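Local coordinates for pyoverdine biosynthesis protein PvcB (Pseudomonas aeruginosa, PDB 4YLM) that catalyses the iron- and 2-oxoglutarate-dependent oxidation of tyrosine isonitrile, a step in the biosynthesis of paerucumarin, at residues S8-R13 with A45-G50; R18-N23 with A243-S248; A64-A69 with T73-D78; E159-A164 with L228-R233. One frame throughout, in Å; residues are numbered along the deposited sequence. Where two conformers were deposited one is given.

Overall arrangement
Contact 4 is buried, contacts 1 and 3 are partly buried, and contact 2 lies at the surface. Contacts 1, 3 and 4 each centre on an aromatic side chain, but only in contact 4 does the ring make a hydrogen bond to the partner segment. Contact 3 adds backbone and hydroxyl bonds and a water. Contact 2 relies on a salt bridge and a water. Contacts 1 and 3 are neighbours: L48 of helix 45-55 packs on Y75 of helix 69-79, and both contacts touch the second subunit. Contact 4 lies across the chain's centre, about 36 Å from contact 1 between centres. Contact 2 is linked to contact 4 in sequence: strand 241-244 follows helix 224-235.

Contact 1. Residues S8-R13 with A45-G50; sequences SDQPVR and AQWLKG
S8 OG accepts a hydrogen bond from Q10 N at 3.0 Å, closing an ST turn, while the same oxygen lies obliquely against W47 CZ2 at 3.4 Å. Chi1 of S8, -169°, sets OG anti to the backbone N, on the side of the indole. The turn brings Q10 over the indole. Q10 CG sits 3.3 Å above the W47 ring plane and makes a CH-pi contact with the six-membered ring, 13° off the ring normal. The chain then bends at chi2, and the amide plane is turned 36° from the ring. V12 CG2 adds an apolar touch at 3.8 Å from W47 CH2. The polar ends leave the contact: Q10 OE1 bonds to S54 OG of the second subunit, and W47 NE1 donates to D9 OD2 of the third subunit, though D9 has two conformers and this bond may not be permanent. The contact thus packs the lead-in to strand 12-16 on the start of helix 45-55. W47 also rests on L31 of strand 29-33, the sheet neighbour of strand 12-16.

Contact 2. Residues R18-N23 with A243-S248; sequences RDEQGN and AHRWRS. With GOL (glycerol), chain C.
E20 and R245 form a side-on salt bridge between a type I beta turn, D19 to G22, and the chain just after strand 241-244. The sound bond is R245 NE to E20 OE2, at 2.9 Å and 178°. R245 NH2 reaches E20 OE1 at an implausibly short 2.5 Å, and the exact length is doubtful. OE1 uses its syn lone pair, and OE2 is met on its syn side. The carboxylate and guanidinium planes are nearly coplanar, 23° apart. R245 bends at chi2 and chi3, whereas E20 runs extended beyond CG to present both oxygens. R245 NH1 has a weak bond to S136 OG. The two backbones are joined by a water, which accepts from E20 N at 2.8 Å and donates to A243 O at 2.9 Å. D19 OD2 is satisfied inside its own loop. It accepts from Q21 N at 2.8 Å, which makes an Asx turn, and from N23 N at 3.1 Å. These two donors arrive from opposite faces of the carboxylate. Q21 OE1 accepts from R140, and N23 ND2 donates to the carbonyl of P238. A glycerol, probably from the crystallisation liquor, joins D19 to the strand: its O2 donates to D19 OD1, at a doubtfully short 2.5 Å, and accepts from A243 N at 3.1 Å.

Contact 3. Residues A64-A69 with T73-D78; sequences AAFADA and TRYCHD
F66 and Y75 make the apolar part of the contact. Their rings are oblique, with centroids 5.0 Å apart and planes at 51°. F66 CZ lies 3.4 Å above one face of the Y75 ring, offset toward its rim. F66 CE1 meets Y75 CB at 3.3 Å. Y75 has CG anti to its backbone N, chi1 170°, which directs the ring toward F66. H39 meets the F66 ring edge-to-face. The direct hydrogen bonds converge on one acceptor. A69 O takes T73 N at 2.9 Å, the helical bond, and T73 OG1 at 2.7 Å, from opposite faces of the carbonyl plane. A water makes the third link: it donates to D68 OD1 and accepts from R74 NH2, both at 2.8 Å. R74 NE has its own salt bridge, to E191 of the second subunit. D68 OD1 also accepts from S71 N. D68 is therefore the N-cap of helix 69-79, and the arrangement is that of a capped helix start with its lead-in loop folded back on the helix.

Contact 4. Residues E159-A164 with L228-R233; sequences ELWRRA and LASLRR
Helices 155-163 and 224-235 pack side by side; within 159-164 and 228-233 the closest CA atoms are those of W161 and L231, 8.0 Å apart. The W161 side chain reaches across to helix 224-235 and uses both an edge and a face of its ring. At the edge, W161 NE1 donates to S230 OG at 2.9 Å. The bond is nearly straight, 174°, and the oxygen lies in the ring plane. A chi1 of 62° turns S230 OG back toward the preceding turn of its own helix. There it lies within hydrogen-bonding reach of both E226 O and L227 O, with a single proton to share between them. S230 O also lies in the ring plane, 3.5 Å from W161 CZ2. Over one face, L231 CD2 stands 3.5 Å above the W161 plane, near its centre. This is a CH-pi contact, 17° off the normal of the six-membered ring. L195 of strand 193-195 touches both W161 and L231, while L227 and C234 add to the packing on W161. The indole N-H is buried but satisfied. The straight in-plane bond should limit rotation of the ring, and L231 packs against the face held in that orientation.

Contact 1. Residues S8-R13 with A45-G50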
loop_
_atom_site.group_PDB
_atom_site.type_symbol
_atom_site.label_atom_id
_atom_site.label_comp_id
_atom_site.label_asym_id
_atom_site.label_seq_id
_atom_site.Cartn_x
_atom_site.Cartn_y
_atom_site.Cartn_z
ATOM N N SER A 8 -2.333 -9.224 9.585
ATOM C CA SER A 8 -2.505 -8.455 8.364
ATOM C C SER A 8 -3.926 -7.950 8.270
ATOM O O SER A 8 -4.821 -8.470 8.935
ATOM C CB SER A 8 -2.229 -9.358 7.157
ATOM O OG SER A 8 -2.138 -8.592 5.973
ATOM N N ASP A 9 -4.137 -6.925 7.452
ATOM C CA ASP A 9 -5.490 -6.541 7.091
ATOM C C ASP A 9 -5.891 -7.236 5.788
ATOM O O ASP A 9 -7.004 -7.055 5.304
ATOM C CB ASP A 9 -5.619 -5.017 6.970
ATOM C CG ASP A 9 -4.405 -4.375 6.322
ATOM O OD1 ASP A 9 -3.606 -5.095 5.684
ATOM O OD2 ASP A 9 -4.241 -3.144 6.457
ATOM N N GLN A 10 -4.975 -8.027 5.231
ATOM C CA GLN A 10 -5.239 -8.799 4.015
ATOM C C GLN A 10 -5.742 -10.202 4.399
ATOM O O GLN A 10 -5.454 -10.685 5.493
ATOM C CB GLN A 10 -3.964 -8.901 3.168
ATOM C CG GLN A 10 -3.471 -7.545 2.604
ATOM C CD GLN A 10 -4.371 -6.999 1.507
ATOM O OE1 GLN A 10 -5.065 -7.754 0.820
ATOM N NE2 GLN A 10 -4.356 -5.683 1.331
ATOM N N PRO A 11 -6.492 -10.863 3.505
ATOM C CA PRO A 11 -7.010 -12.207 3.843
ATOM C C PRO A 11 -5.950 -13.296 3.670
ATOM O O PRO A 11 -5.996 -14.141 2.756
ATOM C CB PRO A 11 -8.183 -12.384 2.869
ATOM C CG PRO A 11 -7.725 -11.615 1.624
ATOM C CD PRO A 11 -6.928 -10.409 2.168
ATOM N N VAL A 12 -4.963 -13.274 4.564
ATOM C CA VAL A 12 -3.834 -14.197 4.503
ATOM C C VAL A 12 -3.344 -14.487 5.917
ATOM O O VAL A 12 -3.656 -13.756 6.831
ATOM C CB VAL A 12 -2.609 -13.585 3.777
ATOM C CG1 VAL A 12 -2.867 -13.423 2.310
ATOM C CG2 VAL A 12 -2.238 -12.247 4.424
ATOM N N ARG A 13 -2.571 -15.557 6.089
ATOM C CA ARG A 13 -1.923 -15.806 7.374
ATOM C C ARG A 13 -0.455 -15.529 7.149
ATOM O O ARG A 13 0.142 -16.109 6.246
ATOM C CB ARG A 13 -2.089 -17.268 7.810
ATOM C CG ARG A 13 -3.443 -17.611 8.407
ATOM C CD ARG A 13 -3.642 -19.135 8.470
ATOM N NE ARG A 13 -3.830 -19.705 7.132
ATOM C CZ ARG A 13 -3.204 -20.784 6.669
ATOM N NH1 ARG A 13 -2.333 -21.446 7.430
ATOM N NH2 ARG A 13 -3.457 -21.204 5.436
ATOM N N ALA A 45 -0.882 -6.868 -5.863
ATOM C CA ALA A 45 0.540 -6.826 -6.205
ATOM C C ALA A 45 1.279 -5.654 -5.562
ATOM O O ALA A 45 2.454 -5.789 -5.197
ATOM C CB ALA A 45 0.728 -6.797 -7.732
ATOM N N GLN A 46 0.609 -4.508 -5.415
ATOM C CA GLN A 46 1.267 -3.336 -4.816
ATOM C C GLN A 46 1.641 -3.628 -3.362
ATOM O O GLN A 46 2.696 -3.218 -2.881
ATOM C CB GLN A 46 0.371 -2.090 -4.892
ATOM C CG GLN A 46 1.063 -0.775 -4.493
ATOM C CD GLN A 46 2.307 -0.485 -5.333
ATOM O OE1 GLN A 46 2.298 -0.654 -6.557
ATOM N NE2 GLN A 46 3.393 -0.073 -4.675
ATOM N N TRP A 47 0.749 -4.318 -2.657
ATOM C CA TRP A 47 1.005 -4.699 -1.280
ATOM C C TRP A 47 2.160 -5.717 -1.194
ATOM O O TRP A 47 3.047 -5.593 -0.348
ATOM C CB TRP A 47 -0.276 -5.272 -0.679
ATOM C CG TRP A 47 -0.149 -5.785 0.706
ATOM C CD1 TRP A 47 -0.004 -5.047 1.852
ATOM C CD2 TRP A 47 -0.206 -7.156 1.113
ATOM N NE1 TRP A 47 0.025 -5.882 2.940
ATOM C CE2 TRP A 47 -0.084 -7.180 2.513
ATOM C CE3 TRP A 47 -0.361 -8.365 0.426
ATOM C CZ2 TRP A 47 -0.102 -8.369 3.246
ATOM C CZ3 TRP A 47 -0.379 -9.554 1.158
ATOM C CH2 TRP A 47 -0.245 -9.539 2.557
ATOM N N LEU A 48 2.143 -6.717 -2.067
ATOM C CA LEU A 48 3.206 -7.719 -2.093
ATOM C C LEU A 48 4.555 -7.063 -2.351
ATOM O O LEU A 48 5.549 -7.431 -1.750
ATOM C CB LEU A 48 2.938 -8.774 -3.170
ATOM C CG LEU A 48 1.799 -9.739 -2.872
ATOM C CD1 LEU A 48 1.533 -10.643 -4.087
ATOM C CD2 LEU A 48 2.153 -10.552 -1.622
ATOM N N LYS A 49 4.580 -6.088 -3.252
ATOM C CA LYS A 49 5.814 -5.384 -3.595
ATOM C C LYS A 49 6.387 -4.637 -2.374
ATOM O O LYS A 49 7.603 -4.633 -2.146
ATOM C CB LYS A 49 5.522 -4.389 -4.722
ATOM C CG LYS A 49 6.595 -4.287 -5.771
ATOM C CD LYS A 49 6.215 -3.295 -6.880
ATOM C CE LYS A 49 5.002 -3.762 -7.685
ATOM N NZ LYS A 49 4.771 -2.848 -8.844
ATOM N N GLY A 50 5.505 -4.001 -1.604
ATOM C CA GLY A 50 5.895 -3.375 -0.350
ATOM C C GLY A 50 6.532 -4.370 0.616
ATOM O O GLY A 50 7.596 -4.103 1.176
#

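Contact 2. Residues R18-N23 with A243-S248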
loop_
_atom_site.group_PDB
_atom_site.type_symbol
_atom_site.label_atom_id
_atom_site.label_comp_id
_atom_site.label_asym_id
_atom_site.label_seq_id
_atom_site.Cartn_x
_atom_site.Cartn_y
_atom_site.Cartn_z
ATOM N N ARG A 18 11.052 -19.563 8.043
ATOM C CA ARG A 18 11.955 -20.479 8.736
ATOM C C ARG A 18 12.308 -21.576 7.756
ATOM O O ARG A 18 11.454 -21.991 6.967
ATOM C CB ARG A 18 11.245 -21.096 9.939
ATOM C CG ARG A 18 10.756 -20.054 10.943
ATOM C CD ARG A 18 9.829 -20.665 11.976
ATOM N NE ARG A 18 10.470 -21.777 12.680
ATOM N N ASP A 19 13.553 -22.044 7.776
ATOM C CA ASP A 19 13.892 -23.155 6.886
ATOM C C ASP A 19 13.414 -24.480 7.474
ATOM O O ASP A 19 12.853 -24.509 8.570
ATOM C CB ASP A 19 15.379 -23.174 6.528
ATOM C CG ASP A 19 16.265 -23.683 7.669
ATOM O OD1 ASP A 19 17.485 -23.463 7.582
ATOM O OD2 ASP A 19 15.754 -24.280 8.642
ATOM N N GLU A 20 13.635 -25.573 6.752
ATOM C CA GLU A 20 13.022 -26.850 7.122
ATOM C C GLU A 20 13.561 -27.416 8.435
ATOM O O GLU A 20 12.960 -28.313 9.023
ATOM C CB GLU A 20 13.173 -27.870 5.991
ATOM C CG GLU A 20 14.623 -28.231 5.674
ATOM C CD GLU A 20 14.750 -29.020 4.377
ATOM O OE1 GLU A 20 15.871 -29.460 4.040
ATOM O OE2 GLU A 20 13.722 -29.200 3.695
ATOM N N GLN A 21 14.686 -26.885 8.895
ATOM C CA GLN A 21 15.254 -27.305 10.168
ATOM C C GLN A 21 14.840 -26.355 11.293
ATOM O O GLN A 21 15.259 -26.508 12.446
ATOM C CB GLN A 21 16.777 -27.372 10.066
ATOM C CG GLN A 21 17.284 -28.293 8.954
ATOM C CD GLN A 21 18.291 -27.607 8.030
ATOM O OE1 GLN A 21 17.933 -26.742 7.209
ATOM N NE2 GLN A 21 19.559 -27.984 8.166
ATOM N N GLY A 22 14.033 -25.358 10.949
ATOM C CA GLY A 22 13.524 -24.427 11.943
ATOM C C GLY A 22 14.390 -23.210 12.211
ATOM O O GLY A 22 14.088 -22.433 13.115
ATOM N N ASN A 23 15.462 -23.019 11.445
ATOM C CA ASN A 23 16.247 -21.801 11.613
ATOM C C ASN A 23 15.510 -20.599 11.049
ATOM O O ASN A 23 14.964 -20.667 9.950
ATOM C CB ASN A 23 17.616 -21.883 10.949
ATOM C CG ASN A 23 18.362 -20.559 11.022
ATOM O OD1 ASN A 23 18.809 -20.148 12.096
ATOM N ND2 ASN A 23 18.472 -19.869 9.886
ATOM N N ALA A 243 17.949 -21.354 2.930
ATOM C CA ALA A 243 17.953 -22.318 1.839
ATOM C C ALA A 243 16.531 -22.818 1.628
ATOM O O ALA A 243 15.913 -23.360 2.549
ATOM C CB ALA A 243 18.914 -23.483 2.155
ATOM N N HIS A 244 16.003 -22.615 0.421
ATOM C CA HIS A 244 14.610 -22.956 0.131
ATOM C C HIS A 244 14.399 -24.330 -0.484
ATOM O O HIS A 244 14.945 -24.637 -1.546
ATOM C CB HIS A 244 13.961 -21.920 -0.798
ATOM C CG HIS A 244 12.485 -22.114 -0.955
ATOM N ND1 HIS A 244 11.615 -22.045 0.112
ATOM C CD2 HIS A 244 11.730 -22.410 -2.039
ATOM C CE1 HIS A 244 10.385 -22.283 -0.311
ATOM N NE2 HIS A 244 10.429 -22.500 -1.612
ATOM N N ARG A 245 13.561 -25.128 0.170
ATOM C CA ARG A 245 13.110 -26.408 -0.359
ATOM C C ARG A 245 11.796 -26.192 -1.110
ATOM O O ARG A 245 10.763 -25.948 -0.494
ATOM C CB ARG A 245 12.887 -27.378 0.808
ATOM C CG ARG A 245 12.341 -28.750 0.428
ATOM C CD ARG A 245 13.454 -29.689 -0.017
ATOM N NE ARG A 245 14.464 -29.871 1.026
ATOM C CZ ARG A 245 15.703 -30.307 0.803
ATOM N NH1 ARG A 245 16.094 -30.603 -0.432
ATOM N NH2 ARG A 245 16.554 -30.435 1.814
ATOM N N TRP A 246 11.829 -26.282 -2.435
ATOM C CA TRP A 246 10.648 -25.994 -3.248
ATOM C C TRP A 246 9.485 -26.965 -3.048
ATOM O O TRP A 246 9.686 -28.175 -2.929
ATOM C CB TRP A 246 11.027 -25.975 -4.729
ATOM C CG TRP A 246 11.959 -24.867 -5.077
ATOM C CD1 TRP A 246 13.312 -24.951 -5.253
ATOM C CD2 TRP A 246 11.611 -23.493 -5.274
ATOM N NE1 TRP A 246 13.826 -23.710 -5.557
ATOM C CE2 TRP A 246 12.798 -22.800 -5.573
ATOM C CE3 TRP A 246 10.407 -22.781 -5.219
ATOM C CZ2 TRP A 246 12.818 -21.430 -5.825
ATOM C CZ3 TRP A 246 10.429 -21.417 -5.471
ATOM C CH2 TRP A 246 11.626 -20.757 -5.767
ATOM N N ARG A 247 8.264 -26.428 -3.030
ATOM C CA ARG A 247 7.064 -27.259 -3.103
ATOM C C ARG A 247 6.206 -26.780 -4.256
ATOM O O ARG A 247 6.202 -25.586 -4.592
ATOM C CB ARG A 247 6.255 -27.197 -1.809
ATOM C CG ARG A 247 7.076 -27.446 -0.552
ATOM C CD ARG A 247 6.538 -28.636 0.220
ATOM N NE ARG A 247 6.403 -28.353 1.651
ATOM C CZ ARG A 247 7.359 -28.566 2.555
ATOM N NH1 ARG A 247 8.541 -29.062 2.184
ATOM N NH2 ARG A 247 7.133 -28.280 3.834
ATOM N N SER A 248 5.469 -27.713 -4.847
ATOM C CA SER A 248 4.586 -27.417 -5.967
ATOM C C SER A 248 3.688 -26.202 -5.696
ATOM O O SER A 248 2.995 -26.130 -4.678
ATOM C CB SER A 248 3.739 -28.652 -6.307
ATOM O OG SER A 248 4.573 -29.742 -6.684
HETATM C C1 GOL C . 20.207 -24.401 5.886
HETATM O O1 GOL C . 21.517 -24.815 5.551
HETATM C C2 GOL C . 20.137 -22.875 5.965
HETATM O O2 GOL C . 18.798 -22.432 5.744
HETATM C C3 GOL C . 20.607 -22.467 7.359
HETATM O O3 GOL C . 21.011 -21.118 7.336
HETATM O O HOH W 1 14.456 -25.345 4.065
#

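Contact 3. Residues A64-A69 with T73-D78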
loop_
_atom_site.group_PDB
_atom_site.type_symbol
_atom_site.label_atom_id
_atom_site.label_comp_id
_atom_site.label_asym_id
_atom_site.label_seq_id
_atom_site.Cartn_x
_atom_site.Cartn_y
_atom_site.Cartn_z
ATOM N N ALA A 64 -3.502 -21.616 -4.807
ATOM C CA ALA A 64 -3.652 -22.099 -6.176
ATOM C C ALA A 64 -2.818 -21.121 -6.981
ATOM O O ALA A 64 -2.810 -19.917 -6.694
ATOM C CB ALA A 64 -5.120 -22.033 -6.622
ATOM N N ALA A 65 -2.111 -21.610 -7.981
ATOM C CA ALA A 65 -1.281 -20.723 -8.784
ATOM C C ALA A 65 -1.549 -20.892 -10.295
ATOM O O ALA A 65 -2.647 -21.257 -10.707
ATOM C CB ALA A 65 0.219 -20.904 -8.432
ATOM N N PHE A 66 -0.541 -20.623 -11.109
ATOM C CA PHE A 66 -0.762 -20.403 -12.528
ATOM C C PHE A 66 -0.797 -21.691 -13.352
ATOM O O PHE A 66 0.060 -22.559 -13.212
ATOM C CB PHE A 66 0.278 -19.408 -13.046
ATOM C CG PHE A 66 0.342 -18.152 -12.224
ATOM C CD1 PHE A 66 -0.524 -17.097 -12.475
ATOM C CD2 PHE A 66 1.230 -18.049 -11.162
ATOM C CE1 PHE A 66 -0.484 -15.941 -11.700
ATOM C CE2 PHE A 66 1.278 -16.903 -10.380
ATOM C CZ PHE A 66 0.417 -15.841 -10.652
ATOM N N ALA A 67 -1.801 -21.794 -14.211
ATOM C CA ALA A 67 -2.012 -23.000 -15.003
ATOM C C ALA A 67 -0.922 -23.209 -16.042
ATOM O O ALA A 67 -0.662 -24.338 -16.445
ATOM C CB ALA A 67 -3.403 -22.971 -15.673
ATOM N N ASP A 68 -0.286 -22.125 -16.478
ATOM C CA ASP A 68 0.743 -22.222 -17.511
ATOM C C ASP A 68 1.619 -20.973 -17.544
ATOM O O ASP A 68 1.379 -20.032 -16.789
ATOM C CB ASP A 68 0.108 -22.520 -18.888
ATOM C CG ASP A 68 -1.004 -21.536 -19.257
ATOM O OD1 ASP A 68 -0.883 -20.334 -18.947
ATOM O OD2 ASP A 68 -2.005 -21.969 -19.860
ATOM N N ALA A 69 2.642 -20.970 -18.397
ATOM C CA ALA A 69 3.603 -19.863 -18.443
ATOM C C ALA A 69 2.958 -18.566 -18.923
ATOM O O ALA A 69 3.396 -17.471 -18.560
ATOM C CB ALA A 69 4.782 -20.207 -19.328
ATOM N N THR A 73 2.808 -15.033 -17.030
ATOM C CA THR A 73 3.280 -13.839 -17.719
ATOM C C THR A 73 2.278 -12.680 -17.611
ATOM O O THR A 73 2.661 -11.556 -17.296
ATOM C CB THR A 73 3.576 -14.159 -19.206
ATOM O OG1 THR A 73 4.632 -15.123 -19.279
ATOM C CG2 THR A 73 4.005 -12.920 -19.956
ATOM N N ARG A 74 1.006 -12.948 -17.883
ATOM C CA ARG A 74 -0.011 -11.902 -17.780
ATOM C C ARG A 74 -0.074 -11.350 -16.351
ATOM O O ARG A 74 -0.171 -10.133 -16.143
ATOM C CB ARG A 74 -1.389 -12.418 -18.223
ATOM C CG ARG A 74 -1.489 -12.738 -19.724
ATOM C CD ARG A 74 -2.922 -13.064 -20.142
ATOM N NE ARG A 74 -3.446 -14.249 -19.473
ATOM C CZ ARG A 74 -3.346 -15.486 -19.951
ATOM N NH1 ARG A 74 -2.746 -15.701 -21.115
ATOM N NH2 ARG A 74 -3.852 -16.505 -19.269
ATOM N N TYR A 75 -0.007 -12.245 -15.366
ATOM C CA TYR A 75 0.017 -11.807 -13.977
ATOM C C TYR A 75 1.181 -10.868 -13.725
ATOM O O TYR A 75 1.018 -9.831 -13.075
ATOM C CB TYR A 75 0.103 -12.985 -13.008
ATOM C CG TYR A 75 0.370 -12.537 -11.587
ATOM C CD1 TYR A 75 -0.677 -12.155 -10.753
ATOM C CD2 TYR A 75 1.667 -12.475 -11.088
ATOM C CE1 TYR A 75 -0.436 -11.737 -9.457
ATOM C CE2 TYR A 75 1.913 -12.056 -9.796
ATOM C CZ TYR A 75 0.856 -11.683 -8.986
ATOM O OH TYR A 75 1.093 -11.256 -7.694
ATOM N N CYS A 76 2.362 -11.231 -14.224
ATOM C CA CYS A 76 3.549 -10.421 -13.963
ATOM C C CYS A 76 3.497 -9.064 -14.646
ATOM O O CYS A 76 4.042 -8.092 -14.116
ATOM C CB CYS A 76 4.839 -11.158 -14.337
ATOM S SG CYS A 76 5.239 -12.506 -13.200
ATOM N N HIS A 77 2.843 -8.995 -15.809
ATOM C CA HIS A 77 2.660 -7.711 -16.493
ATOM C C HIS A 77 1.755 -6.784 -15.668
ATOM O O HIS A 77 1.889 -5.558 -15.737
ATOM C CB HIS A 77 2.080 -7.897 -17.905
ATOM C CG HIS A 77 3.074 -8.382 -18.917
ATOM N ND1 HIS A 77 4.228 -7.691 -19.218
ATOM C CD2 HIS A 77 3.075 -9.480 -19.713
ATOM C CE1 HIS A 77 4.902 -8.345 -20.148
ATOM N NE2 HIS A 77 4.225 -9.436 -20.464
ATOM N N ASP A 78 0.817 -7.360 -14.911
ATOM C CA ASP A 78 -0.001 -6.551 -14.002
ATOM C C ASP A 78 0.805 -6.178 -12.762
ATOM O O ASP A 78 0.667 -5.091 -12.217
ATOM C CB ASP A 78 -1.266 -7.300 -13.564
ATOM C CG ASP A 78 -2.238 -6.402 -12.797
ATOM O OD1 ASP A 78 -2.643 -5.366 -13.361
ATOM O OD2 ASP A 78 -2.583 -6.711 -11.632
HETATM O O HOH W 2 -3.245 -19.158 -19.955
#

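Contact 4. Residues E159-A164 with L228-R233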
loop_
_atom_site.group_PDB
_atom_site.type_symbol
_atom_site.label_atom_id
_atom_site.label_comp_id
_atom_site.label_asym_id
_atom_site.label_seq_id
_atom_site.Cartn_x
_atom_site.Cartn_y
_atom_site.Cartn_z
ATOM N N GLU A 159 35.946 -3.010 8.205
ATOM C CA GLU A 159 36.968 -2.115 7.652
ATOM C C GLU A 159 37.556 -2.667 6.350
ATOM O O GLU A 159 37.739 -1.938 5.375
ATOM C CB GLU A 159 38.091 -1.882 8.674
ATOM N N LEU A 160 37.854 -3.958 6.336
ATOM C CA LEU A 160 38.330 -4.606 5.114
ATOM C C LEU A 160 37.287 -4.529 3.978
ATOM O O LEU A 160 37.608 -4.131 2.855
ATOM C CB LEU A 160 38.714 -6.064 5.401
ATOM C CG LEU A 160 39.472 -6.834 4.313
ATOM C CD1 LEU A 160 40.827 -6.196 4.038
ATOM C CD2 LEU A 160 39.634 -8.298 4.707
ATOM N N TRP A 161 36.041 -4.900 4.271
ATOM C CA TRP A 161 34.993 -4.883 3.244
ATOM C C TRP A 161 34.866 -3.514 2.606
ATOM O O TRP A 161 34.696 -3.391 1.387
ATOM C CB TRP A 161 33.637 -5.266 3.835
ATOM C CG TRP A 161 33.556 -6.651 4.358
ATOM C CD1 TRP A 161 34.555 -7.575 4.391
ATOM C CD2 TRP A 161 32.402 -7.281 4.931
ATOM N NE1 TRP A 161 34.099 -8.742 4.955
ATOM C CE2 TRP A 161 32.780 -8.583 5.299
ATOM C CE3 TRP A 161 31.083 -6.867 5.166
ATOM C CZ2 TRP A 161 31.893 -9.475 5.889
ATOM C CZ3 TRP A 161 30.210 -7.751 5.761
ATOM C CH2 TRP A 161 30.613 -9.041 6.109
ATOM N N ARG A 162 34.944 -2.480 3.437
ATOM C CA ARG A 162 34.729 -1.110 2.978
ATOM C C ARG A 162 35.773 -0.594 1.997
ATOM O O ARG A 162 35.513 0.353 1.260
ATOM C CB ARG A 162 34.612 -0.152 4.167
ATOM C CG ARG A 162 33.292 -0.274 4.915
ATOM C CD ARG A 162 33.300 0.572 6.168
ATOM N NE ARG A 162 31.990 0.620 6.811
ATOM C CZ ARG A 162 31.807 0.882 8.101
ATOM N NH1 ARG A 162 32.854 1.103 8.888
ATOM N NH2 ARG A 162 30.582 0.915 8.610
ATOM N N ARG A 163 36.958 -1.189 1.981
ATOM C CA ARG A 163 37.943 -0.734 1.002
ATOM C C ARG A 163 38.032 -1.634 -0.232
ATOM O O ARG A 163 38.678 -1.283 -1.222
ATOM C CB ARG A 163 39.313 -0.444 1.639
ATOM C CG ARG A 163 39.831 -1.475 2.630
ATOM C CD ARG A 163 41.046 -0.915 3.391
ATOM N NE ARG A 163 41.886 -1.966 3.969
ATOM C CZ ARG A 163 43.012 -2.418 3.419
ATOM N NH1 ARG A 163 43.452 -1.910 2.273
ATOM N NH2 ARG A 163 43.707 -3.379 4.018
ATOM N N ALA A 164 37.327 -2.764 -0.189
ATOM C CA ALA A 164 37.371 -3.744 -1.269
ATOM C C ALA A 164 36.387 -3.475 -2.416
ATOM O O ALA A 164 35.278 -2.984 -2.205
ATOM C CB ALA A 164 37.162 -5.150 -0.713
ATOM N N LEU A 228 37.420 -13.010 1.473
ATOM C CA LEU A 228 36.522 -14.092 1.087
ATOM C C LEU A 228 36.002 -14.879 2.280
ATOM O O LEU A 228 34.825 -15.234 2.328
ATOM C CB LEU A 228 37.192 -15.043 0.094
ATOM C CG LEU A 228 37.610 -14.455 -1.254
ATOM C CD1 LEU A 228 38.043 -15.579 -2.199
ATOM C CD2 LEU A 228 36.478 -13.638 -1.870
ATOM N N ALA A 229 36.882 -15.161 3.235
ATOM C CA ALA A 229 36.505 -15.955 4.394
ATOM C C ALA A 229 35.461 -15.228 5.246
ATOM O O ALA A 229 34.525 -15.843 5.743
ATOM C CB ALA A 229 37.729 -16.284 5.239
ATOM N N SER A 230 35.662 -13.932 5.426
ATOM C CA SER A 230 34.824 -13.136 6.302
ATOM C C SER A 230 33.476 -12.869 5.638
ATOM O O SER A 230 32.446 -12.938 6.287
ATOM C CB SER A 230 35.514 -11.820 6.650
ATOM O OG SER A 230 35.739 -11.045 5.487
ATOM N N LEU A 231 33.495 -12.579 4.342
ATOM C CA LEU A 231 32.260 -12.418 3.590
ATOM C C LEU A 231 31.440 -13.698 3.654
ATOM O O LEU A 231 30.238 -13.660 3.940
ATOM C CB LEU A 231 32.552 -12.001 2.149
ATOM C CG LEU A 231 32.839 -10.505 1.981
ATOM C CD1 LEU A 231 33.478 -10.208 0.621
ATOM C CD2 LEU A 231 31.565 -9.676 2.183
ATOM N N ARG A 232 32.097 -14.838 3.439
ATOM C CA ARG A 232 31.406 -16.124 3.487
ATOM C C ARG A 232 30.861 -16.436 4.878
ATOM O O ARG A 232 29.756 -16.961 5.007
ATOM C CB ARG A 232 32.305 -17.269 3.006
ATOM C CG ARG A 232 32.438 -17.372 1.495
ATOM C CD ARG A 232 33.582 -18.328 1.078
ATOM N NE ARG A 232 33.649 -18.488 -0.375
ATOM C CZ ARG A 232 34.760 -18.750 -1.060
ATOM N NH1 ARG A 232 35.925 -18.889 -0.432
ATOM N NH2 ARG A 232 34.708 -18.870 -2.383
ATOM N N ARG A 233 31.634 -16.127 5.916
ATOM C CA ARG A 233 31.187 -16.397 7.282
ATOM C C ARG A 233 29.871 -15.664 7.565
ATOM O O ARG A 233 28.976 -16.194 8.212
ATOM C CB ARG A 233 32.234 -15.935 8.300
ATOM C CG ARG A 233 31.852 -16.231 9.741
ATOM C CD ARG A 233 32.821 -15.599 10.749
ATOM N NE ARG A 233 32.722 -14.140 10.822
ATOM C CZ ARG A 233 31.834 -13.483 11.562
ATOM N NH1 ARG A 233 30.948 -14.150 12.296
ATOM N NH2 ARG A 233 31.829 -12.155 11.572
#